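Local coordinates for protein probable translation initiation factor eIF-2B subunit beta (Schizosaccharomyces pombe, PDB 5B04) that forms the beta subunit of eIF2B, the complex that catalyses exchange of GDP for GTP on the gamma subunit of translation initiation factor eIF2, at residues Thr311-Ile319 with Leu368-Leu376. Residues are numbered along the deposited sequence; the frame is centred on the assembly and turned at random.
Sequences TPVVVCSGI and LVDLFITNL
Val313 O is gripped by two backbone amides at the head of a parallel strand pair: Asp370 N donates to it at 2.9 Å, while the bond from Leu371 N is long and weak. Asp370 also works the other way, its OD2 accepting from Val313 N at 2.8 Å on the anti side of the carboxylate, so side chain and backbone together clasp one residue. Strands 313-316 and 371-374, inclined by 21°, are neighbours in the mixed, mainly parallel sheet of the Rossmann-like domain of the eIF2B alpha/beta/delta family. The ladder runs on through Val315, whose N donates to Leu371 O at 2.8 Å and whose O accepts from Ile373 N, and ends with Ser317 N on Ile373 O. On one face of the sheet Val315 and Phe372 lie side by side, Val315 CB 3.7 Å from Phe372 CD1. Val369 CG1 sits over a face of that ring, offset toward its rim, and also meets Val315 CG2; Leu293 of strand 293-296 packs on all three residues. The face bearing Val314, Cys316, Leu371 and Ile373 is also apolar: Val314 CG1 reaches Ile373 CG1 at 3.7 Å, and Leu387 and Ile385 of the delta subunit pack on Val314 and Leu371, respectively. Past the strands, Asn375 turns its CG between backbone N and carbonyl carbon (chi1 48°), and OD1 receives Ile319 N at 3.1 Å on an in-plane lone pair. With an alanine here, the Ile319 amide is likely to lose this acceptor, and the chain beyond strand 313-316 its side-chain tie to Asn375. The side chains of Ile319 and Asn375 cross at about a right angle, and Ile319 CG1 touches Leu376 CD1 at 3.6 Å.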
loop_
_atom_site.group_PDB
_atom_site.type_symbol
_atom_site.label_atom_id
_atom_site.label_comp_id
_atom_site.label_asym_id
_atom_site.label_seq_id
_atom_site.Cartn_x
_atom_site.Cartn_y
_atom_site.Cartn_z
ATOM N N THR C 311 -3.640 -1.931 -1.510
ATOM C CA THR C 311 -3.585 -2.735 -2.725
ATOM C C THR C 311 -4.896 -2.630 -3.504
ATOM O O THR C 311 -5.973 -2.819 -2.938
ATOM C CB THR C 311 -3.296 -4.214 -2.406
ATOM O OG1 THR C 311 -2.056 -4.318 -1.694
ATOM C CG2 THR C 311 -3.209 -5.035 -3.687
ATOM N N PRO C 312 -4.803 -2.317 -4.807
ATOM C CA PRO C 312 -5.970 -2.178 -5.687
ATOM C C PRO C 312 -6.827 -3.440 -5.764
ATOM O O PRO C 312 -6.296 -4.548 -5.840
ATOM C CB PRO C 312 -5.344 -1.875 -7.052
ATOM C CG PRO C 312 -4.022 -1.277 -6.735
ATOM C CD PRO C 312 -3.549 -1.984 -5.503
ATOM N N VAL C 313 -8.144 -3.260 -5.745
ATOM C CA VAL C 313 -9.075 -4.374 -5.889
ATOM C C VAL C 313 -9.783 -4.303 -7.237
ATOM O O VAL C 313 -10.534 -3.365 -7.506
ATOM C CB VAL C 313 -10.127 -4.388 -4.762
ATOM C CG1 VAL C 313 -11.217 -5.408 -5.059
ATOM C CG2 VAL C 313 -9.469 -4.677 -3.424
ATOM N N VAL C 314 -9.533 -5.297 -8.082
ATOM C CA VAL C 314 -10.151 -5.355 -9.400
ATOM C C VAL C 314 -11.202 -6.458 -9.441
ATOM O O VAL C 314 -11.012 -7.528 -8.865
ATOM C CB VAL C 314 -9.107 -5.600 -10.503
ATOM C CG1 VAL C 314 -9.670 -5.209 -11.860
ATOM C CG2 VAL C 314 -7.841 -4.816 -10.213
ATOM N N VAL C 315 -12.311 -6.191 -10.122
ATOM C CA VAL C 315 -13.393 -7.164 -10.222
ATOM C C VAL C 315 -13.736 -7.470 -11.675
ATOM O O VAL C 315 -14.074 -6.572 -12.446
ATOM C CB VAL C 315 -14.660 -6.674 -9.498
ATOM C CG1 VAL C 315 -15.785 -7.686 -9.651
ATOM C CG2 VAL C 315 -14.363 -6.419 -8.030
ATOM N N CYS C 316 -13.646 -8.744 -12.041
ATOM C CA CYS C 316 -13.999 -9.185 -13.386
ATOM C C CYS C 316 -15.389 -9.812 -13.392
ATOM O O CYS C 316 -15.614 -10.848 -12.767
ATOM C CB CYS C 316 -12.966 -10.181 -13.916
ATOM S SG CYS C 316 -11.283 -9.533 -14.007
ATOM N N SER C 317 -16.319 -9.181 -14.101
ATOM C CA SER C 317 -17.699 -9.650 -14.125
ATOM C C SER C 317 -18.447 -9.198 -15.372
ATOM O O SER C 317 -18.253 -8.084 -15.855
ATOM C CB SER C 317 -18.441 -9.162 -12.880
ATOM O OG SER C 317 -19.790 -9.592 -12.890
ATOM N N GLY C 318 -19.307 -10.072 -15.887
ATOM C CA GLY C 318 -20.167 -9.720 -16.999
ATOM C C GLY C 318 -21.255 -8.774 -16.533
ATOM O O GLY C 318 -21.653 -8.808 -15.369
ATOM N N ILE C 319 -21.741 -7.931 -17.438
ATOM C CA ILE C 319 -22.738 -6.923 -17.086
ATOM C C ILE C 319 -24.091 -7.525 -16.716
ATOM O O ILE C 319 -24.961 -6.830 -16.192
ATOM C CB ILE C 319 -22.942 -5.910 -18.234
ATOM C CG1 ILE C 319 -22.734 -6.576 -19.598
ATOM C CG2 ILE C 319 -21.983 -4.740 -18.084
ATOM C CD1 ILE C 319 -23.864 -7.487 -20.045
ATOM N N LEU C 368 -14.745 -0.322 -1.921
ATOM C CA LEU C 368 -13.548 -1.154 -1.842
ATOM C C LEU C 368 -13.164 -1.735 -3.198
ATOM O O LEU C 368 -12.203 -2.497 -3.303
ATOM C CB LEU C 368 -13.741 -2.283 -0.827
ATOM C CG LEU C 368 -13.847 -1.858 0.639
ATOM C CD1 LEU C 368 -13.632 -3.050 1.559
ATOM C CD2 LEU C 368 -12.856 -0.746 0.954
ATOM N N VAL C 369 -13.914 -1.376 -4.234
ATOM C CA VAL C 369 -13.590 -1.807 -5.587
ATOM C C VAL C 369 -13.021 -0.646 -6.391
ATOM O O VAL C 369 -13.684 0.373 -6.580
ATOM C CB VAL C 369 -14.818 -2.377 -6.317
ATOM C CG1 VAL C 369 -14.462 -2.726 -7.754
ATOM C CG2 VAL C 369 -15.353 -3.596 -5.583
ATOM N N ASP C 370 -11.787 -0.802 -6.862
ATOM C CA ASP C 370 -11.128 0.247 -7.629
ATOM C C ASP C 370 -11.533 0.211 -9.097
ATOM O O ASP C 370 -11.770 1.252 -9.708
ATOM C CB ASP C 370 -9.606 0.124 -7.510
ATOM C CG ASP C 370 -9.106 0.417 -6.110
ATOM O OD1 ASP C 370 -8.991 1.609 -5.758
ATOM O OD2 ASP C 370 -8.824 -0.545 -5.365
ATOM N N LEU C 371 -11.615 -0.990 -9.657
ATOM C CA LEU C 371 -11.896 -1.143 -11.079
ATOM C C LEU C 371 -12.767 -2.359 -11.378
ATOM O O LEU C 371 -12.545 -3.446 -10.843
ATOM C CB LEU C 371 -10.585 -1.243 -11.862
ATOM C CG LEU C 371 -10.709 -1.471 -13.370
ATOM C CD1 LEU C 371 -11.364 -0.273 -14.036
ATOM C CD2 LEU C 371 -9.350 -1.759 -13.985
ATOM N N PHE C 372 -13.762 -2.166 -12.239
ATOM C CA PHE C 372 -14.577 -3.268 -12.732
ATOM C C PHE C 372 -14.165 -3.640 -14.152
ATOM O O PHE C 372 -14.231 -2.812 -15.060
ATOM C CB PHE C 372 -16.064 -2.909 -12.705
ATOM C CG PHE C 372 -16.693 -3.003 -11.344
ATOM C CD1 PHE C 372 -17.064 -4.231 -10.822
ATOM C CD2 PHE C 372 -16.929 -1.863 -10.594
ATOM C CE1 PHE C 372 -17.647 -4.322 -9.572
ATOM C CE2 PHE C 372 -17.513 -1.946 -9.344
ATOM C CZ PHE C 372 -17.874 -3.178 -8.833
ATOM N N ILE C 373 -13.731 -4.882 -14.336
ATOM C CA ILE C 373 -13.448 -5.396 -15.670
ATOM C C ILE C 373 -14.679 -6.115 -16.209
ATOM O O ILE C 373 -15.058 -7.174 -15.709
ATOM C CB ILE C 373 -12.244 -6.356 -15.676
ATOM C CG1 ILE C 373 -10.958 -5.601 -15.336
ATOM C CG2 ILE C 373 -12.109 -7.030 -17.033
ATOM C CD1 ILE C 373 -10.525 -4.623 -16.406
ATOM N N THR C 374 -15.307 -5.530 -17.223
ATOM C CA THR C 374 -16.525 -6.097 -17.791
ATOM C C THR C 374 -16.376 -6.356 -19.284
ATOM O O THR C 374 -15.370 -5.989 -19.889
ATOM C CB THR C 374 -17.734 -5.170 -17.567
ATOM O OG1 THR C 374 -17.579 -3.980 -18.351
ATOM C CG2 THR C 374 -17.859 -4.794 -16.098
ATOM N N ASN C 375 -17.384 -6.990 -19.874
ATOM C CA ASN C 375 -17.396 -7.229 -21.313
ATOM C C ASN C 375 -17.704 -5.950 -22.083
ATOM O O ASN C 375 -17.591 -5.906 -23.307
ATOM C CB ASN C 375 -18.407 -8.320 -21.669
ATOM C CG ASN C 375 -19.755 -8.104 -21.013
ATOM O OD1 ASN C 375 -19.834 -7.795 -19.825
ATOM N ND2 ASN C 375 -20.823 -8.265 -21.785
ATOM N N LEU C 376 -18.098 -4.912 -21.352
ATOM C CA LEU C 376 -18.311 -3.594 -21.937
ATOM C C LEU C 376 -17.057 -2.744 -21.783
ATOM O O LEU C 376 -16.959 -1.653 -22.345
ATOM C CB LEU C 376 -19.508 -2.898 -21.287
ATOM C CG LEU C 376 -20.880 -3.068 -21.947
ATOM C CD1 LEU C 376 -21.210 -4.534 -22.185
ATOM C CD2 LEU C 376 -21.956 -2.406 -21.098
#